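PDB 3LD1: replicase polyprotein 1a from Avian infectious bronchitis virus, which supplies non-structural proteins of the coronavirus replication machinery, the fragment here belonging to nsp2, whose precise role remains uncertain. Local coordinates for residues I212-M217 with L221-F226; S167-I172 with A239-E244; D3-S8 with E86-V91. The protein carries 3 engineered substitutions. All coordinates share one frame; numbering follows the deposited sequence.

Contact 1: I212-M217 with L221-F226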
ATOM      1  N   ILE A 212      -4.400  -3.402  -3.175  1.00 58.27           N
ATOM      2  CA  ILE A 212      -4.128  -1.986  -3.462  1.00 56.08           C
ATOM      3  C   ILE A 212      -5.449  -1.381  -3.916  1.00 54.96           C
ATOM      4  O   ILE A 212      -6.028  -1.881  -4.885  1.00 54.66           O
ATOM      5  CB  ILE A 212      -2.924  -1.828  -4.490  1.00 56.07           C
ATOM      6  CG1 ILE A 212      -1.615  -1.493  -3.771  1.00 54.38           C
ATOM      7  CG2 ILE A 212      -3.167  -0.781  -5.587  1.00 53.96           C
ATOM      8  CD1 ILE A 212      -1.006  -2.621  -3.035  1.00 55.26           C
ATOM      9  N   THR A 213      -5.932  -0.358  -3.187  1.00 53.68           N
ATOM     10  CA  THR A 213      -7.212   0.325  -3.464  1.00 51.83           C
ATOM     11  C   THR A 213      -6.953   1.733  -3.856  1.00 51.37           C
ATOM     12  O   THR A 213      -6.508   2.533  -3.008  1.00 52.33           O
ATOM     13  CB  THR A 213      -8.085   0.491  -2.190  1.00 51.66           C
ATOM     14  OG1 THR A 213      -7.872  -0.620  -1.358  1.00 53.96           O
ATOM     15  CG2 THR A 213      -9.600   0.583  -2.522  1.00 47.44           C
ATOM     16  N   VAL A 214      -7.272   2.058  -5.099  1.00 50.43           N
ATOM     17  CA  VAL A 214      -7.251   3.435  -5.581  1.00 50.18           C
ATOM     18  C   VAL A 214      -8.593   4.177  -5.346  1.00 50.13           C
ATOM     19  O   VAL A 214      -9.672   3.640  -5.615  1.00 50.76           O
ATOM     20  CB  VAL A 214      -6.884   3.402  -7.057  1.00 50.64           C
ATOM     21  CG1 VAL A 214      -7.100   4.728  -7.717  1.00 49.40           C
ATOM     22  CG2 VAL A 214      -5.383   3.000  -7.197  1.00 51.43           C
ATOM     23  N   VAL A 215      -8.542   5.388  -4.816  1.00 48.66           N
ATOM     24  CA  VAL A 215      -9.772   6.181  -4.643  1.00 47.82           C
ATOM     25  C   VAL A 215      -9.536   7.582  -5.145  1.00 47.45           C
ATOM     26  O   VAL A 215      -8.378   7.899  -5.485  1.00 48.12           O
ATOM     27  CB  VAL A 215     -10.229   6.312  -3.155  1.00 47.46           C
ATOM     28  CG1 VAL A 215     -10.606   4.931  -2.573  1.00 45.33           C
ATOM     29  CG2 VAL A 215      -9.162   7.046  -2.357  1.00 45.00           C
ATOM     30  N   VAL A 216     -10.578   8.438  -5.160  1.00 45.90           N
ATOM     31  CA  VAL A 216     -10.303   9.849  -5.419  1.00 44.33           C
ATOM     32  C   VAL A 216     -10.618  10.707  -4.243  1.00 45.39           C
ATOM     33  O   VAL A 216     -11.727  10.654  -3.731  1.00 45.50           O
ATOM     34  CB  VAL A 216     -11.066  10.366  -6.574  1.00 44.13           C
ATOM     35  CG1 VAL A 216     -10.807  11.864  -6.704  1.00 42.96           C
ATOM     36  CG2 VAL A 216     -10.659   9.623  -7.843  1.00 41.27           C
ATOM     37  N   MET A 217      -9.644  11.484  -3.821  1.00 45.47           N
ATOM     38  CA  MET A 217      -9.825  12.420  -2.793  1.00 49.29           C
ATOM     39  C   MET A 217      -9.225  13.789  -3.155  1.00 49.90           C
ATOM     40  O   MET A 217      -8.036  13.914  -3.572  1.00 49.56           O
ATOM     41  CB  MET A 217      -9.114  11.921  -1.562  1.00 49.56           C
ATOM     42  CG  MET A 217      -9.551  10.537  -1.074  1.00 52.89           C
ATOM     43  SD  MET A 217      -8.622   9.876   0.392  1.00 56.52           S
ATOM     44  CE  MET A 217      -9.383  10.670   1.839  1.00 54.13           C
ATOM     45  N   LEU A 221      -6.133  11.123  -7.506  1.00 44.42           N
ATOM     46  CA  LEU A 221      -6.032   9.712  -7.250  1.00 43.67           C
ATOM     47  C   LEU A 221      -5.168   9.580  -5.985  1.00 43.90           C
ATOM     48  O   LEU A 221      -4.286  10.382  -5.763  1.00 43.23           O
ATOM     49  CB  LEU A 221      -5.338   9.061  -8.429  1.00 43.28           C
ATOM     50  CG  LEU A 221      -6.170   8.873  -9.718  1.00 42.19           C
ATOM     51  CD1 LEU A 221      -5.336   8.506 -10.953  1.00 34.29           C
ATOM     52  CD2 LEU A 221      -7.195   7.790  -9.512  1.00 41.96           C
ATOM     53  N   VAL A 222      -5.497   8.644  -5.102  1.00 44.82           N
ATOM     54  CA  VAL A 222      -4.631   8.288  -3.995  1.00 44.60           C
ATOM     55  C   VAL A 222      -4.679   6.773  -3.801  1.00 45.05           C
ATOM     56  O   VAL A 222      -5.666   6.168  -4.048  1.00 44.85           O
ATOM     57  CB  VAL A 222      -4.909   9.073  -2.678  1.00 45.36           C
ATOM     58  CG1 VAL A 222      -5.687  10.374  -2.934  1.00 44.10           C
ATOM     59  CG2 VAL A 222      -5.543   8.183  -1.572  1.00 43.20           C
ATOM     60  N   VAL A 223      -3.546   6.166  -3.488  1.00 46.20           N
ATOM     61  CA  VAL A 223      -3.511   4.753  -3.182  1.00 47.12           C
ATOM     62  C   VAL A 223      -3.671   4.710  -1.685  1.00 47.07           C
ATOM     63  O   VAL A 223      -2.778   5.168  -0.945  1.00 45.67           O
ATOM     64  CB  VAL A 223      -2.159   4.165  -3.591  1.00 47.68           C
ATOM     65  CG1 VAL A 223      -1.903   2.853  -2.887  1.00 49.94           C
ATOM     66  CG2 VAL A 223      -2.134   3.923  -5.053  1.00 47.03           C
ATOM     67  N   ARG A 224      -4.841   4.260  -1.237  1.00 47.67           N
ATOM     68  CA  ARG A 224      -5.112   4.169   0.201  1.00 48.28           C
ATOM     69  C   ARG A 224      -3.911   3.576   0.931  1.00 47.66           C
ATOM     70  O   ARG A 224      -3.389   4.193   1.844  1.00 46.99           O
ATOM     71  CB  ARG A 224      -6.352   3.305   0.442  1.00 50.06           C
ATOM     72  CG  ARG A 224      -7.695   4.027   0.042  1.00 54.92           C
ATOM     73  CD  ARG A 224      -8.529   4.335   1.304  1.00 62.87           C
ATOM     74  NE  ARG A 224      -9.588   3.339   1.412  1.00 67.19           N
ATOM     75  CZ  ARG A 224     -10.855   3.571   1.069  1.00 67.72           C
ATOM     76  NH1 ARG A 224     -11.216   4.806   0.641  1.00 67.41           N
ATOM     77  NH2 ARG A 224     -11.748   2.581   1.160  1.00 63.82           N
ATOM     78  N   GLU A 225      -3.431   2.412   0.489  1.00 47.41           N
ATOM     79  CA  GLU A 225      -2.454   1.657   1.281  1.00 48.15           C
ATOM     80  C   GLU A 225      -1.088   2.325   1.562  1.00 47.03           C
ATOM     81  O   GLU A 225      -0.460   2.018   2.559  1.00 46.49           O
ATOM     82  CB  GLU A 225      -2.272   0.248   0.737  1.00 49.27           C
ATOM     83  CG  GLU A 225      -3.562  -0.571   0.805  1.00 51.20           C
ATOM     84  CD  GLU A 225      -4.520  -0.261  -0.331  1.00 50.76           C
ATOM     85  OE1 GLU A 225      -4.176   0.431  -1.310  1.00 45.17           O
ATOM     86  OE2 GLU A 225      -5.635  -0.770  -0.243  1.00 54.24           O
ATOM     87  N   PHE A 226      -0.645   3.234   0.709  1.00 45.93           N
ATOM     88  CA  PHE A 226       0.562   4.016   0.971  1.00 45.33           C
ATOM     89  C   PHE A 226       0.327   5.126   1.925  1.00 46.51           C
ATOM     90  O   PHE A 226       1.283   5.810   2.266  1.00 48.81           O
ATOM     91  CB  PHE A 226       1.027   4.706  -0.283  1.00 43.38           C
ATOM     92  CG  PHE A 226       1.332   3.777  -1.401  1.00 41.31           C
ATOM     93  CD1 PHE A 226       1.637   2.445  -1.154  1.00 35.27           C
ATOM     94  CD2 PHE A 226       1.315   4.233  -2.727  1.00 41.75           C
ATOM     95  CE1 PHE A 226       1.937   1.548  -2.218  1.00 34.59           C
ATOM     96  CE2 PHE A 226       1.624   3.352  -3.811  1.00 37.29           C
ATOM     97  CZ  PHE A 226       1.943   2.019  -3.557  1.00 35.45           C
TER

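Contact 2: S167-I172 with A239-E244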
ATOM      1  N   SER A 167      -3.998   3.718 -18.161  1.00 69.02           N
ATOM      2  CA  SER A 167      -2.619   3.320 -18.480  1.00 69.83           C
ATOM      3  C   SER A 167      -1.779   4.474 -18.877  1.00 70.14           C
ATOM      4  O   SER A 167      -0.655   4.594 -18.393  1.00 71.15           O
ATOM      5  CB  SER A 167      -2.542   2.206 -19.549  1.00 70.28           C
ATOM      6  OG  SER A 167      -2.860   2.631 -20.871  1.00 70.60           O
ATOM      7  N   ALA A 168      -2.333   5.349 -19.719  1.00 70.48           N
ATOM      8  CA  ALA A 168      -1.649   6.575 -20.122  1.00 70.92           C
ATOM      9  C   ALA A 168      -1.078   7.245 -18.901  1.00 71.18           C
ATOM     10  O   ALA A 168      -0.034   7.851 -18.932  1.00 71.31           O
ATOM     11  CB  ALA A 168      -2.596   7.488 -20.797  1.00 70.54           C
ATOM     12  N   LEU A 169      -1.772   7.091 -17.797  1.00 72.85           N
ATOM     13  CA  LEU A 169      -1.429   7.803 -16.584  1.00 74.35           C
ATOM     14  C   LEU A 169      -0.242   7.229 -15.849  1.00 75.48           C
ATOM     15  O   LEU A 169       0.667   7.957 -15.434  1.00 75.03           O
ATOM     16  CB  LEU A 169      -2.625   7.803 -15.656  1.00 74.13           C
ATOM     17  CG  LEU A 169      -3.087   9.240 -15.518  1.00 74.66           C
ATOM     18  CD1 LEU A 169      -4.180   9.326 -14.479  1.00 73.99           C
ATOM     19  CD2 LEU A 169      -1.892  10.156 -15.168  1.00 76.74           C
ATOM     20  N   PHE A 170      -0.292   5.922 -15.648  1.00 76.60           N
ATOM     21  CA  PHE A 170       0.853   5.210 -15.226  1.00 78.30           C
ATOM     22  C   PHE A 170       2.147   5.963 -15.568  1.00 79.21           C
ATOM     23  O   PHE A 170       2.962   6.147 -14.678  1.00 78.85           O
ATOM     24  CB  PHE A 170       0.859   3.874 -15.901  1.00 78.91           C
ATOM     25  CG  PHE A 170       1.566   2.845 -15.125  1.00 80.55           C
ATOM     26  CD1 PHE A 170       2.843   2.441 -15.483  1.00 83.37           C
ATOM     27  CD2 PHE A 170       0.965   2.266 -14.009  1.00 83.54           C
ATOM     28  CE1 PHE A 170       3.524   1.452 -14.736  1.00 84.61           C
ATOM     29  CE2 PHE A 170       1.625   1.272 -13.250  1.00 82.66           C
ATOM     30  CZ  PHE A 170       2.903   0.859 -13.620  1.00 83.55           C
ATOM     31  N   GLN A 171       2.324   6.426 -16.821  1.00 79.95           N
ATOM     32  CA  GLN A 171       3.525   7.209 -17.207  1.00 80.73           C
ATOM     33  C   GLN A 171       4.017   8.296 -16.266  1.00 81.93           C
ATOM     34  O   GLN A 171       4.967   8.984 -16.602  1.00 82.32           O
ATOM     35  CB  GLN A 171       3.430   7.780 -18.603  1.00 80.52           C
ATOM     36  CG  GLN A 171       3.645   6.721 -19.660  1.00 81.29           C
ATOM     37  CD  GLN A 171       4.218   5.425 -19.071  1.00 80.96           C
ATOM     38  OE1 GLN A 171       3.465   4.486 -18.736  1.00 78.43           O
ATOM     39  NE2 GLN A 171       5.554   5.384 -18.910  1.00 77.07           N
ATOM     40  N   ILE A 172       3.338   8.463 -15.124  1.00 82.95           N
ATOM     41  CA  ILE A 172       3.918   8.935 -13.868  1.00 83.75           C
ATOM     42  C   ILE A 172       4.967   7.883 -13.365  1.00 84.45           C
ATOM     43  O   ILE A 172       5.501   8.006 -12.266  1.00 83.90           O
ATOM     44  CB  ILE A 172       2.793   9.113 -12.745  1.00 83.98           C
ATOM     45  CG1 ILE A 172       1.689  10.107 -13.143  1.00 83.40           C
ATOM     46  CG2 ILE A 172       3.382   9.617 -11.481  1.00 82.97           C
ATOM     47  CD1 ILE A 172       0.926  10.702 -11.975  1.00 81.75           C
ATOM     48  N   ALA A 239      -0.458  13.847  -6.278  1.00 50.90           N
ATOM     49  CA  ALA A 239      -1.320  14.929  -5.949  1.00 51.47           C
ATOM     50  C   ALA A 239      -0.831  16.171  -6.670  1.00 53.17           C
ATOM     51  O   ALA A 239      -1.629  16.957  -7.162  1.00 52.97           O
ATOM     52  CB  ALA A 239      -1.316  15.142  -4.470  1.00 50.16           C
ATOM     53  N   LYS A 240       0.496  16.321  -6.731  1.00 54.94           N
ATOM     54  CA  LYS A 240       1.131  17.524  -7.191  1.00 55.89           C
ATOM     55  C   LYS A 240       0.813  17.672  -8.695  1.00 55.44           C
ATOM     56  O   LYS A 240       0.428  18.752  -9.114  1.00 56.05           O
ATOM     57  CB  LYS A 240       2.628  17.405  -6.947  1.00 56.42           C
ATOM     58  CG  LYS A 240       3.323  18.684  -6.549  1.00 58.06           C
ATOM     59  CD  LYS A 240       4.913  18.543  -6.606  1.00 57.78           C
ATOM     60  CE  LYS A 240       5.651  19.897  -6.158  1.00 59.68           C
ATOM     61  NZ  LYS A 240       5.656  20.975  -7.235  1.00 54.45           N
ATOM     62  N   PHE A 241       0.932  16.593  -9.476  1.00 53.66           N
ATOM     63  CA  PHE A 241       0.536  16.556 -10.877  1.00 53.82           C
ATOM     64  C   PHE A 241      -0.954  16.852 -11.059  1.00 54.81           C
ATOM     65  O   PHE A 241      -1.376  17.334 -12.104  1.00 55.29           O
ATOM     66  CB  PHE A 241       0.803  15.158 -11.392  1.00 53.45           C
ATOM     67  CG  PHE A 241       0.379  14.884 -12.836  1.00 53.50           C
ATOM     68  CD1 PHE A 241      -0.963  14.670 -13.183  1.00 56.79           C
ATOM     69  CD2 PHE A 241       1.342  14.678 -13.834  1.00 53.02           C
ATOM     70  CE1 PHE A 241      -1.350  14.341 -14.582  1.00 54.02           C
ATOM     71  CE2 PHE A 241       0.986  14.342 -15.184  1.00 52.39           C
ATOM     72  CZ  PHE A 241      -0.371  14.191 -15.561  1.00 51.73           C
ATOM     73  N   PHE A 242      -1.773  16.512 -10.072  1.00 54.89           N
ATOM     74  CA  PHE A 242      -3.192  16.771 -10.217  1.00 55.87           C
ATOM     75  C   PHE A 242      -3.474  18.192  -9.902  1.00 57.57           C
ATOM     76  O   PHE A 242      -4.206  18.856 -10.628  1.00 59.13           O
ATOM     77  CB  PHE A 242      -4.029  15.846  -9.353  1.00 54.25           C
ATOM     78  CG  PHE A 242      -4.342  14.576 -10.038  1.00 50.84           C
ATOM     79  CD1 PHE A 242      -5.523  14.432 -10.747  1.00 48.40           C
ATOM     80  CD2 PHE A 242      -3.432  13.532 -10.029  1.00 44.12           C
ATOM     81  CE1 PHE A 242      -5.788  13.219 -11.433  1.00 51.52           C
ATOM     82  CE2 PHE A 242      -3.686  12.322 -10.668  1.00 46.09           C
ATOM     83  CZ  PHE A 242      -4.845  12.143 -11.386  1.00 50.03           C
ATOM     84  N   GLU A 243      -2.858  18.644  -8.826  1.00 59.30           N
ATOM     85  CA  GLU A 243      -2.785  20.024  -8.468  1.00 61.36           C
ATOM     86  C   GLU A 243      -2.632  20.904  -9.721  1.00 61.82           C
ATOM     87  O   GLU A 243      -3.465  21.749  -9.991  1.00 63.15           O
ATOM     88  CB  GLU A 243      -1.592  20.220  -7.547  1.00 61.78           C
ATOM     89  CG  GLU A 243      -1.527  21.586  -6.953  1.00 66.66           C
ATOM     90  CD  GLU A 243      -2.743  21.886  -6.061  1.00 72.46           C
ATOM     91  OE1 GLU A 243      -3.810  21.231  -6.242  1.00 71.83           O
ATOM     92  OE2 GLU A 243      -2.618  22.782  -5.174  1.00 74.99           O
ATOM     93  N   GLU A 244      -1.591  20.670 -10.494  1.00 61.60           N
ATOM     94  CA  GLU A 244      -1.226  21.520 -11.618  1.00 61.28           C
ATOM     95  C   GLU A 244      -2.109  21.315 -12.843  1.00 59.54           C
ATOM     96  O   GLU A 244      -1.835  21.820 -13.943  1.00 58.88           O
ATOM     97  CB  GLU A 244       0.235  21.212 -11.979  1.00 62.14           C
ATOM     98  CG  GLU A 244       1.197  21.873 -10.977  1.00 63.64           C
ATOM     99  CD  GLU A 244       2.456  21.061 -10.684  1.00 67.67           C
ATOM    100  OE1 GLU A 244       2.880  20.155 -11.492  1.00 66.07           O
ATOM    101  OE2 GLU A 244       3.012  21.373  -9.598  1.00 70.17           O
TER

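Contact 3: D3-S8 with E86-V91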
ATOM      1  N   ASP A   3      12.666 -28.123  28.904  1.00 81.39           N
ATOM      2  CA  ASP A   3      13.756 -27.119  28.902  1.00 78.56           C
ATOM      3  C   ASP A   3      13.316 -25.810  28.299  1.00 75.54           C
ATOM      4  O   ASP A   3      12.773 -25.759  27.170  1.00 75.22           O
ATOM      5  CB  ASP A   3      14.967 -27.579  28.119  1.00 79.15           C
ATOM      6  CG  ASP A   3      15.724 -28.641  28.826  1.00 80.88           C
ATOM      7  OD1 ASP A   3      15.163 -29.237  29.772  1.00 83.81           O
ATOM      8  OD2 ASP A   3      16.882 -28.880  28.432  1.00 84.34           O
ATOM      9  N   VAL A   4      13.552 -24.767  29.081  1.00 71.44           N
ATOM     10  CA  VAL A   4      13.282 -23.410  28.652  1.00 67.15           C
ATOM     11  C   VAL A   4      14.624 -22.848  28.127  1.00 64.17           C
ATOM     12  O   VAL A   4      15.577 -22.714  28.892  1.00 63.93           O
ATOM     13  CB  VAL A   4      12.663 -22.570  29.805  1.00 67.34           C
ATOM     14  CG1 VAL A   4      12.083 -21.283  29.267  1.00 65.61           C
ATOM     15  CG2 VAL A   4      11.570 -23.384  30.526  1.00 64.90           C
ATOM     16  N   ILE A   5      14.710 -22.588  26.815  1.00 59.48           N
ATOM     17  CA  ILE A   5      15.944 -22.061  26.231  1.00 54.27           C
ATOM     18  C   ILE A   5      16.079 -20.561  26.564  1.00 52.76           C
ATOM     19  O   ILE A   5      15.251 -19.749  26.175  1.00 50.61           O
ATOM     20  CB  ILE A   5      16.068 -22.397  24.699  1.00 53.76           C
ATOM     21  CG1 ILE A   5      16.133 -23.927  24.513  1.00 51.26           C
ATOM     22  CG2 ILE A   5      17.302 -21.690  24.046  1.00 48.39           C
ATOM     23  CD1 ILE A   5      14.783 -24.549  24.349  1.00 55.81           C
ATOM     24  N   LEU A   6      17.129 -20.216  27.300  1.00 50.40           N
ATOM     25  CA  LEU A   6      17.358 -18.824  27.620  1.00 50.68           C
ATOM     26  C   LEU A   6      18.097 -18.047  26.499  1.00 51.02           C
ATOM     27  O   LEU A   6      19.263 -18.313  26.235  1.00 51.26           O
ATOM     28  CB  LEU A   6      18.086 -18.675  28.967  1.00 50.56           C
ATOM     29  CG  LEU A   6      17.480 -19.478  30.159  1.00 49.87           C
ATOM     30  CD1 LEU A   6      18.494 -19.330  31.321  1.00 49.34           C
ATOM     31  CD2 LEU A   6      15.984 -19.070  30.553  1.00 42.57           C
ATOM     32  N   VAL A   7      17.433 -17.095  25.832  1.00 49.87           N
ATOM     33  CA  VAL A   7      18.116 -16.454  24.746  1.00 48.87           C
ATOM     34  C   VAL A   7      18.329 -14.994  24.991  1.00 49.13           C
ATOM     35  O   VAL A   7      17.384 -14.217  25.172  1.00 49.72           O
ATOM     36  CB  VAL A   7      17.624 -16.832  23.305  1.00 48.68           C
ATOM     37  CG1 VAL A   7      16.371 -17.693  23.309  1.00 48.69           C
ATOM     38  CG2 VAL A   7      17.513 -15.657  22.476  1.00 46.51           C
ATOM     39  N   SER A   8      19.619 -14.683  25.060  1.00 48.18           N
ATOM     40  CA  SER A   8      20.114 -13.374  25.243  1.00 48.33           C
ATOM     41  C   SER A   8      19.415 -12.322  24.364  1.00 48.04           C
ATOM     42  O   SER A   8      19.428 -12.384  23.134  1.00 48.59           O
ATOM     43  CB  SER A   8      21.568 -13.420  24.940  1.00 47.75           C
ATOM     44  OG  SER A   8      22.149 -12.449  25.706  1.00 50.20           O
ATOM     45  N   GLU A  86      22.425 -25.422  16.593  1.00 45.80           N
ATOM     46  CA  GLU A  86      22.023 -26.727  16.109  1.00 47.01           C
ATOM     47  C   GLU A  86      22.126 -27.731  17.236  1.00 47.79           C
ATOM     48  O   GLU A  86      21.381 -28.716  17.265  1.00 49.35           O
ATOM     49  CB  GLU A  86      22.839 -27.141  14.898  1.00 46.27           C
ATOM     50  CG  GLU A  86      22.346 -26.414  13.683  1.00 47.01           C
ATOM     51  CD  GLU A  86      23.122 -26.664  12.437  1.00 46.98           C
ATOM     52  OE1 GLU A  86      24.036 -27.481  12.470  1.00 48.59           O
ATOM     53  OE2 GLU A  86      22.807 -26.050  11.398  1.00 49.44           O
ATOM     54  N   ASP A  87      23.004 -27.470  18.197  1.00 47.99           N
ATOM     55  CA  ASP A  87      23.152 -28.373  19.373  1.00 48.46           C
ATOM     56  C   ASP A  87      21.921 -28.407  20.212  1.00 49.39           C
ATOM     57  O   ASP A  87      21.633 -29.404  20.861  1.00 51.26           O
ATOM     58  CB  ASP A  87      24.318 -27.965  20.265  1.00 46.14           C
ATOM     59  CG  ASP A  87      25.657 -28.232  19.610  1.00 45.45           C
ATOM     60  OD1 ASP A  87      25.715 -29.044  18.613  1.00 35.89           O
ATOM     61  OD2 ASP A  87      26.641 -27.616  20.088  1.00 44.98           O
ATOM     62  N   ILE A  88      21.184 -27.310  20.194  1.00 49.82           N
ATOM     63  CA  ILE A  88      19.999 -27.212  20.968  1.00 48.80           C
ATOM     64  C   ILE A  88      18.806 -27.586  20.127  1.00 49.80           C
ATOM     65  O   ILE A  88      17.988 -28.375  20.595  1.00 51.63           O
ATOM     66  CB  ILE A  88      19.791 -25.799  21.415  1.00 50.11           C
ATOM     67  CG1 ILE A  88      20.850 -25.344  22.454  1.00 45.80           C
ATOM     68  CG2 ILE A  88      18.340 -25.608  21.825  1.00 49.19           C
ATOM     69  CD1 ILE A  88      20.828 -23.882  22.631  1.00 44.06           C
ATOM     70  N   PHE A  89      18.678 -27.074  18.887  1.00 49.42           N
ATOM     71  CA  PHE A  89      17.384 -27.201  18.154  1.00 47.56           C
ATOM     72  C   PHE A  89      17.329 -28.307  17.120  1.00 47.86           C
ATOM     73  O   PHE A  89      16.233 -28.779  16.740  1.00 49.07           O
ATOM     74  CB  PHE A  89      16.923 -25.873  17.548  1.00 47.66           C
ATOM     75  CG  PHE A  89      16.570 -24.814  18.572  1.00 44.80           C
ATOM     76  CD1 PHE A  89      17.541 -24.000  19.109  1.00 43.98           C
ATOM     77  CD2 PHE A  89      15.268 -24.623  18.975  1.00 46.93           C
ATOM     78  CE1 PHE A  89      17.261 -23.031  20.070  1.00 46.25           C
ATOM     79  CE2 PHE A  89      14.946 -23.635  19.946  1.00 47.52           C
ATOM     80  CZ  PHE A  89      15.929 -22.845  20.496  1.00 47.69           C
ATOM     81  N   GLY A  90      18.497 -28.792  16.732  1.00 47.23           N
ATOM     82  CA  GLY A  90      18.614 -29.673  15.597  1.00 46.60           C
ATOM     83  C   GLY A  90      18.859 -28.759  14.420  1.00 47.48           C
ATOM     84  O   GLY A  90      19.222 -27.595  14.607  1.00 47.86           O
ATOM     85  N   VAL A  91      18.657 -29.279  13.214  1.00 47.65           N
ATOM     86  CA  VAL A  91      19.034 -28.635  11.991  1.00 47.13           C
ATOM     87  C   VAL A  91      17.758 -28.123  11.373  1.00 47.45           C
ATOM     88  O   VAL A  91      16.731 -28.800  11.419  1.00 46.55           O
ATOM     89  CB  VAL A  91      19.703 -29.616  11.006  1.00 47.41           C
ATOM     90  CG1 VAL A  91      20.070 -28.906   9.652  1.00 48.29           C
ATOM     91  CG2 VAL A  91      20.954 -30.142  11.606  1.00 47.35           C
TER

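Contact 1: I212-M217 with L221-F226
The flat carboxylate of Glu225 meets Thr213 through both oxygens. Thr213 OG1 donates to the syn lone pair of Glu225 OE2 at 2.5 Å, and Thr213 N reaches Glu225 OE1 at 2.7 Å, also on the syn side but 20° out of the plane. A bend at chi2 (80°) folds the Glu225 chain back to this position. The Arg224 guanidinium lies obliquely against Val215, with NH1 3.3 Å from Val215 CG1. Within the second segment, one face of the Phe226 ring carries Val223 CG1 over its centre.

The hairpin itself is strand 214-217 against strand 220-223. Val215 and Val222 form its antiparallel hydrogen-bonded pair, N to O in both directions, and Arg224 N adds a bond to Thr213 O. On the face with Val215 and Val222, their CG2 methyls meet at 3.9 Å, and Met217 SD also reaches Val222 CG2. On the other face Val214 CG1 touches Leu221 CD2 at 3.6 Å; there Leu221 and Val223 also lean on helix 232-243, and Val214 on helix 140-162.

The buried Glu225 carboxylate has a hydrogen bond from Thr213 on each oxygen, which fixes its rotation and would probably favour the ionised form.

Contact 2: S167-I172 with A239-E244
Leu169 and Ile172 meet Phe241 and Phe242 in all-apolar packing between two helical pieces: a short, irregular helical turn at 167-170 with Ile172 just beyond it, and the C-terminal end of helix 232-243. The Leu169 side chain starts well short of the rings, its CB 6.5 Å from Phe242 CZ. CG comes closer, 5.3 Å from Phe242 CZ, and the two methyls then part to serve one ring each. CD1, set anti to CA by chi2 of -173°, approaches Phe242 CZ at 4.2 Å; CD2 approaches Phe241 CE1 at 4.3 Å. Both methyls arrive obliquely, and the fork of the leucine thus spans two consecutive residues of the helix.

The Phe242 ring also meets Phe260 edge-to-face and touches Thr220 and Leu221 of strand 220-223. Phe170 packs on Thr155, Met159 and Leu162 of helix 140-162, so the 167-170 turn touches that helix as well as the end of 232-243. Lys240 NZ and Glu244 OE2, one helical turn apart, form a salt bridge of 3.6 Å at the helix end.

Phe241 has CG anti to its backbone N (chi1 177°). Over one face of its ring, offset toward the rim, stands Ile172 CD1, 4.3 Å from Phe241 CG.

Contact 3: D3-S8 with E86-V91
Ile5 packs against Ile88 and Phe89 where helix 82-89 lies on a mixed four-stranded sheet, an alpha/beta layer contact. Strand 4-8 is an inner strand of that sheet, between 57-64 and 74-76, and the CB of Ile5 points toward the helix.

The rotamer of Ile5 divides its two branches between the two helix residues. With chi1 at -63°, CG2 stands anti to the backbone N, while CG1 lies beside it. Ile5 CG1 meets Ile88 CG2 at 3.9 Å, the two side chains running alongside one another with opposite sense. The chi2 of 90° turns Ile5 CD1 aside instead of extending it straight on, and Ile5 CD1 ends 4.4 Å from Phe89 CZ.

Ile88 also uses its CG2 branch, whereas its CG1 arm runs out extended. That CG2 methyl has a double role: besides touching Ile5, it rests over one face of the neighbouring Phe89 ring, offset toward the rim.

The Phe89 ring, though its CB does not aim at the strand, comes close to it and is further packed by Phe59, Leu61 and Leu19. Just after it the helix ends at Gly90, where phi turns positive; Gly90 N still bonds to Glu86 O, and Gly90 O accepts from Tyr22 OH.

The Phe89 ring is met obliquely from the strand, its tip set between the two branches of one isoleucine: Phe89 CZ lies 4.0 Å from Ile5 CG2 and 4.2 Å from Ile5 CG1.

How the contacts relate
Contact 3 comes first along the chain and is complete before the other two begin; its centre lies about 45 Å from that of contact 1 and about 54 Å from that of contact 2, with nearest atoms about 32 and 41 Å away. Contacts 2 and 3 sit on opposite sides of the chain's centre, so the three sample an elongated molecule. Contacts 1 and 2 are neighbours, centres about 13 Å apart: the hairpin falls between residues 172 and 239, and its second strand leads into helix 232-243. They touch directly, Leu221 CD1 lying 3.7 Å from Phe242 CZ and 3.8 Å from Leu169 CD1, which joins hairpin, helix and 167-170 turn in one apolar cluster.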